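Side-chain contacts in toluene, o-xylene monooxygenase oxygenase subunit (Pseudomonas stutzeri, PDB 2INC), which belongs to a multicomponent bacterial enzyme that probably hydroxylates toluene, o-xylene and related aromatic compounds with molecular oxygen: residues Asp57-His62 with Gln279-Lys284; His126-Gly131 with Val218-Val223. All blocks are in the same frame, centred on the assembly; numbering follows the deposited sequence.

Contact 1. Residues Asp57-His62 with Gln279-Lys284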
loop_
_atom_site.group_PDB
_atom_site.type_symbol
_atom_site.label_atom_id
_atom_site.label_comp_id
_atom_site.label_asym_id
_atom_site.label_seq_id
_atom_site.Cartn_x
_atom_site.Cartn_y
_atom_site.Cartn_z
ATOM N N ASP B 57 -4.442 -19.324 -39.785
ATOM C CA ASP B 57 -5.189 -19.421 -41.061
ATOM C C ASP B 57 -6.564 -18.764 -41.091
ATOM O O ASP B 57 -7.334 -18.972 -42.061
ATOM C CB ASP B 57 -5.327 -20.853 -41.472
ATOM C CG ASP B 57 -4.008 -21.457 -41.874
ATOM O OD1 ASP B 57 -3.000 -20.696 -42.043
ATOM O OD2 ASP B 57 -3.969 -22.698 -41.978
ATOM N N SER B 58 -6.888 -17.974 -40.065
ATOM C CA SER B 58 -8.200 -17.348 -40.013
ATOM C C SER B 58 -8.316 -16.415 -41.216
ATOM O O SER B 58 -7.352 -15.720 -41.545
ATOM C CB SER B 58 -8.383 -16.543 -38.732
ATOM O OG SER B 58 -9.660 -15.932 -38.706
ATOM N N PRO B 59 -9.491 -16.410 -41.882
ATOM C CA PRO B 59 -9.723 -15.410 -42.949
ATOM C C PRO B 59 -9.774 -13.965 -42.485
ATOM O O PRO B 59 -9.697 -13.050 -43.324
ATOM C CB PRO B 59 -11.087 -15.815 -43.532
ATOM C CG PRO B 59 -11.719 -16.684 -42.491
ATOM C CD PRO B 59 -10.613 -17.351 -41.734
ATOM N N LEU B 60 -9.954 -13.733 -41.178
ATOM C CA LEU B 60 -9.849 -12.370 -40.640
ATOM C C LEU B 60 -8.375 -11.971 -40.499
ATOM O O LEU B 60 -7.666 -12.473 -39.628
ATOM C CB LEU B 60 -10.553 -12.285 -39.284
ATOM C CG LEU B 60 -10.745 -10.878 -38.723
ATOM C CD1 LEU B 60 -11.809 -10.126 -39.551
ATOM C CD2 LEU B 60 -11.214 -10.965 -37.243
ATOM N N LYS B 61 -7.917 -11.034 -41.323
ATOM C CA LYS B 61 -6.486 -10.825 -41.487
ATOM C C LYS B 61 -6.027 -9.437 -41.120
ATOM O O LYS B 61 -6.757 -8.491 -41.301
ATOM C CB LYS B 61 -6.058 -11.164 -42.921
ATOM C CG LYS B 61 -6.019 -12.650 -43.189
ATOM C CD LYS B 61 -5.846 -12.884 -44.662
ATOM C CE LYS B 61 -6.398 -14.227 -45.046
ATOM N NZ LYS B 61 -6.228 -14.417 -46.508
ATOM N N HIS B 62 -4.810 -9.333 -40.572
ATOM C CA HIS B 62 -4.161 -8.041 -40.347
ATOM C C HIS B 62 -2.659 -8.280 -40.293
ATOM O O HIS B 62 -2.230 -9.352 -39.874
ATOM C CB HIS B 62 -4.645 -7.411 -39.052
ATOM C CG HIS B 62 -4.451 -5.936 -38.983
ATOM N ND1 HIS B 62 -3.221 -5.359 -38.758
ATOM C CD2 HIS B 62 -5.323 -4.916 -39.115
ATOM C CE1 HIS B 62 -3.345 -4.044 -38.736
ATOM N NE2 HIS B 62 -4.612 -3.749 -38.948
ATOM N N GLN B 279 -19.121 -9.823 -42.159
ATOM C CA GLN B 279 -20.548 -9.858 -42.517
ATOM C C GLN B 279 -21.038 -11.230 -42.860
ATOM O O GLN B 279 -22.192 -11.559 -42.586
ATOM C CB GLN B 279 -20.833 -8.891 -43.642
ATOM C CG GLN B 279 -20.682 -7.503 -43.187
ATOM C CD GLN B 279 -20.872 -6.530 -44.329
ATOM O OE1 GLN B 279 -20.430 -6.764 -45.453
ATOM N NE2 GLN B 279 -21.511 -5.424 -44.038
ATOM N N LYS B 280 -20.171 -12.054 -43.419
ATOM C CA LYS B 280 -20.534 -13.429 -43.731
ATOM C C LYS B 280 -20.699 -14.262 -42.482
ATOM O O LYS B 280 -21.556 -15.159 -42.415
ATOM C CB LYS B 280 -19.479 -14.077 -44.610
ATOM C CG LYS B 280 -19.870 -15.463 -45.152
ATOM C CD LYS B 280 -18.734 -16.233 -45.968
ATOM C CE LYS B 280 -17.889 -15.327 -46.905
ATOM N NZ LYS B 280 -18.645 -14.129 -47.444
ATOM N N TRP B 281 -19.845 -14.027 -41.498
ATOM C CA TRP B 281 -19.985 -14.767 -40.220
ATOM C C TRP B 281 -21.224 -14.302 -39.456
ATOM O O TRP B 281 -21.978 -15.126 -38.928
ATOM C CB TRP B 281 -18.729 -14.583 -39.356
ATOM C CG TRP B 281 -17.574 -15.444 -39.742
ATOM C CD1 TRP B 281 -17.612 -16.696 -40.312
ATOM C CD2 TRP B 281 -16.200 -15.155 -39.499
ATOM N NE1 TRP B 281 -16.326 -17.179 -40.480
ATOM C CE2 TRP B 281 -15.444 -16.262 -39.965
ATOM C CE3 TRP B 281 -15.525 -14.065 -38.927
ATOM C CZ2 TRP B 281 -14.051 -16.300 -39.890
ATOM C CZ3 TRP B 281 -14.127 -14.107 -38.865
ATOM C CH2 TRP B 281 -13.418 -15.215 -39.352
ATOM N N VAL B 282 -21.442 -12.994 -39.440
ATOM C CA VAL B 282 -22.650 -12.399 -38.852
ATOM C C VAL B 282 -23.890 -13.022 -39.530
ATOM O O VAL B 282 -24.838 -13.428 -38.845
ATOM C CB VAL B 282 -22.638 -10.834 -38.916
ATOM C CG1 VAL B 282 -24.023 -10.260 -38.641
ATOM C CG2 VAL B 282 -21.656 -10.222 -37.867
ATOM N N ALA B 283 -23.854 -13.189 -40.867
ATOM C CA ALA B 283 -25.033 -13.717 -41.566
ATOM C C ALA B 283 -25.283 -15.167 -41.264
ATOM O O ALA B 283 -26.441 -15.586 -41.264
ATOM C CB ALA B 283 -24.978 -13.459 -43.093
ATOM N N LYS B 284 -24.224 -15.921 -40.951
ATOM C CA LYS B 284 -24.358 -17.337 -40.536
ATOM C C LYS B 284 -25.006 -17.457 -39.150
ATOM O O LYS B 284 -25.833 -18.348 -38.914
ATOM C CB LYS B 284 -22.962 -17.995 -40.542
ATOM C CG LYS B 284 -22.847 -19.355 -39.858
ATOM C CD LYS B 284 -21.385 -19.877 -39.836
ATOM C CE LYS B 284 -21.351 -21.188 -39.068
ATOM N NZ LYS B 284 -20.053 -21.878 -39.128
#
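W281 shows how a single aromatic side chain can tie a loop to an all-helical fold of the ferritin type. It projects from helix 274-299 towards S58, P59 and L60, in the loop that follows helix 46-56. The side chain leaves its helix with CB pointing at the loop and CG anti to the carbonyl carbon (chi1 -80°). CB, CG, CD1 and NE1 meet nothing of the loop; the far atoms of the six-membered ring do. CZ2 lies 3.5 Å from P59 CG, the tightest approach of the pair, with the pyrrolidine ring coming at a slant to the indole. At the far corner, CH2 is 3.9 Å from S58 OG, which sits at the ring edge in the plane, and just as close to P59 CG. Next round the ring, CZ3 meets L60 CB at 4.0 Å, also near the indole plane. No hydrogen bond joins the two segments, and W281 contributes more than half of the surface they bury. D207 and helix 208-237 flank the site, with T213 against the indole and W208 against S58 and L60. S58 OG has two polar partners: it is hydrogen-bonded to D207 OD2 and weakly accepts L60 N at 3.3 Å.

Contact 2. Residues His126-Gly131 with Val218-Val223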
loop_
_atom_site.group_PDB
_atom_site.type_symbol
_atom_site.label_atom_id
_atom_site.label_comp_id
_atom_site.label_asym_id
_atom_site.label_seq_id
_atom_site.Cartn_x
_atom_site.Cartn_y
_atom_site.Cartn_z
ATOM N N HIS B 126 -22.284 -19.021 -17.589
ATOM C CA HIS B 126 -21.095 -19.856 -17.588
ATOM C C HIS B 126 -20.676 -20.259 -19.015
ATOM O O HIS B 126 -19.497 -20.243 -19.319
ATOM C CB HIS B 126 -21.256 -21.110 -16.730
ATOM C CG HIS B 126 -19.972 -21.880 -16.595
ATOM N ND1 HIS B 126 -18.876 -21.382 -15.926
ATOM C CD2 HIS B 126 -19.585 -23.060 -17.126
ATOM C CE1 HIS B 126 -17.877 -22.247 -16.011
ATOM N NE2 HIS B 126 -18.289 -23.285 -16.721
ATOM N N ALA B 127 -21.635 -20.507 -19.903
ATOM C CA ALA B 127 -21.324 -20.799 -21.312
ATOM C C ALA B 127 -20.654 -19.580 -21.956
ATOM O O ALA B 127 -19.740 -19.739 -22.743
ATOM C CB ALA B 127 -22.607 -21.164 -22.077
ATOM N N LEU B 128 -21.039 -18.373 -21.563
ATOM C CA LEU B 128 -20.347 -17.187 -22.077
ATOM C C LEU B 128 -18.925 -17.086 -21.531
ATOM O O LEU B 128 -17.995 -16.623 -22.248
ATOM C CB LEU B 128 -21.129 -15.916 -21.731
ATOM C CG LEU B 128 -22.478 -15.693 -22.419
ATOM C CD1 LEU B 128 -23.055 -14.377 -21.871
ATOM C CD2 LEU B 128 -22.298 -15.639 -23.919
ATOM N N GLN B 129 -18.758 -17.411 -20.252
ATOM C CA GLN B 129 -17.456 -17.476 -19.587
ATOM C C GLN B 129 -16.554 -18.404 -20.368
ATOM O O GLN B 129 -15.426 -18.092 -20.649
ATOM C CB GLN B 129 -17.672 -18.022 -18.176
ATOM C CG GLN B 129 -16.398 -18.125 -17.302
ATOM C CD GLN B 129 -16.745 -18.647 -15.948
ATOM O OE1 GLN B 129 -17.917 -18.596 -15.559
ATOM N NE2 GLN B 129 -15.744 -19.201 -15.224
ATOM N N MET B 130 -17.052 -19.580 -20.717
ATOM C CA MET B 130 -16.294 -20.502 -21.542
ATOM C C MET B 130 -15.987 -19.960 -22.937
ATOM O O MET B 130 -14.871 -20.132 -23.468
ATOM C CB MET B 130 -17.093 -21.794 -21.700
ATOM C CG MET B 130 -17.190 -22.551 -20.388
ATOM S SD MET B 130 -18.422 -23.881 -20.613
ATOM C CE MET B 130 -17.572 -25.010 -21.737
ATOM N N GLY B 131 -16.982 -19.320 -23.541
ATOM C CA GLY B 131 -16.830 -18.669 -24.868
ATOM C C GLY B 131 -15.729 -17.660 -24.895
ATOM O O GLY B 131 -14.827 -17.715 -25.747
ATOM N N VAL B 218 -22.472 -11.486 -31.892
ATOM C CA VAL B 218 -23.802 -12.019 -32.149
ATOM C C VAL B 218 -24.452 -12.526 -30.875
ATOM O O VAL B 218 -25.505 -12.028 -30.489
ATOM C CB VAL B 218 -23.800 -13.142 -33.241
ATOM C CG1 VAL B 218 -25.205 -13.756 -33.399
ATOM C CG2 VAL B 218 -23.281 -12.556 -34.597
ATOM N N THR B 219 -23.845 -13.514 -30.229
ATOM C CA THR B 219 -24.473 -14.116 -29.060
ATOM C C THR B 219 -24.627 -13.117 -27.894
ATOM O O THR B 219 -25.726 -12.931 -27.333
ATOM C CB THR B 219 -23.660 -15.299 -28.644
ATOM O OG1 THR B 219 -23.669 -16.215 -29.733
ATOM C CG2 THR B 219 -24.270 -15.984 -27.428
ATOM N N LYS B 220 -23.553 -12.387 -27.577
ATOM C CA LYS B 220 -23.619 -11.537 -26.400
ATOM C C LYS B 220 -24.673 -10.425 -26.532
ATOM O O LYS B 220 -25.466 -10.191 -25.598
ATOM C CB LYS B 220 -22.213 -11.003 -26.030
ATOM C CG LYS B 220 -21.480 -11.997 -25.122
ATOM C CD LYS B 220 -20.000 -11.697 -24.863
ATOM C CE LYS B 220 -19.795 -10.306 -24.340
ATOM N NZ LYS B 220 -20.507 -10.018 -23.069
ATOM N N PRO B 221 -24.683 -9.698 -27.657
ATOM C CA PRO B 221 -25.759 -8.687 -27.681
ATOM C C PRO B 221 -27.171 -9.271 -27.590
ATOM O O PRO B 221 -28.004 -8.640 -26.970
ATOM C CB PRO B 221 -25.491 -7.898 -28.980
ATOM C CG PRO B 221 -23.936 -8.069 -29.145
ATOM C CD PRO B 221 -23.793 -9.574 -28.822
ATOM N N ALA B 222 -27.411 -10.477 -28.118
ATOM C CA ALA B 222 -28.703 -11.161 -27.948
ATOM C C ALA B 222 -28.947 -11.548 -26.494
ATOM O O ALA B 222 -30.052 -11.367 -25.982
ATOM C CB ALA B 222 -28.842 -12.369 -28.851
ATOM N N VAL B 223 -27.951 -12.147 -25.836
ATOM C CA VAL B 223 -28.082 -12.485 -24.403
ATOM C C VAL B 223 -28.332 -11.229 -23.559
ATOM O O VAL B 223 -29.200 -11.193 -22.670
ATOM C CB VAL B 223 -26.826 -13.215 -23.879
ATOM C CG1 VAL B 223 -26.936 -13.398 -22.356
ATOM C CG2 VAL B 223 -26.699 -14.541 -24.562
#
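L128 of helix 121-138 meets T219, K220 and V223 of helix 208-237, and its forked end shares the work between two methyls. The helices run nearly antiparallel, at 154° between their directions, with the short segments' axes 11.6 Å apart. L128 is the sole residue of 126-131 to touch 218-223. Its CG stands anti to the carbonyl carbon (chi1 -68°), and chi2 of 179° extends CD1 away from CA and turns CD2 aside, which gives each methyl its own partners.

The two branches then meet differently oriented neighbours. CD1 faces V223 tip to tip, 4.0 Å from its CG1, which is the V223 methyl set anti to the backbone N. CD2 serves the preceding turn, lying 4.0 Å from T219 CG2 and 3.9 Å from K220 CG. T219 passes L128 in the opposite sense, giving it the methyl while OG1 is hydrogen-bonded to A214 O. K220 crosses it obliquely and offers only the aliphatic part of its chain. Beyond CG that chain bends twice, taking NZ to E224 OE2 in a salt bridge and to a hydrogen bond with H257 ND1, so buried NZ has polar partners of its own, while CG packs on the leucine.

All four touching residues are buried, close to the centre of the chain. Helix 190-202 covers T219 and V223 through L198, I199 and F195. Helix 142-172 borders K220 with E151 and H155, whereas H126 and Q129 on helix 121-138 hydrogen-bond to another protein chain. The contact thus belongs to the packed helical interior, with no strand in this chain and a subunit interface just beyond its first helix.

Helix 208-237 is common ground for both sites: it supplies one side of contact 2 and flanks contact 1 near its own start. Their centres are 18 Å apart and their nearest atoms about 4 Å, without touching. Contact 2 is core, joining two long helices 5 Å from the middle of the chain; contact 1 lies 19 Å out, partly buried, fastening a loop to helix 274-299. The chemistry follows the place. Both rely on apolar packing without cross-segment hydrogen bonds, but the interior pair uses aliphatic branches beside a buried lysine in a salt bridge, while the outer one sets an indole against a proline ring, a leucine CB and a serine hydroxyl.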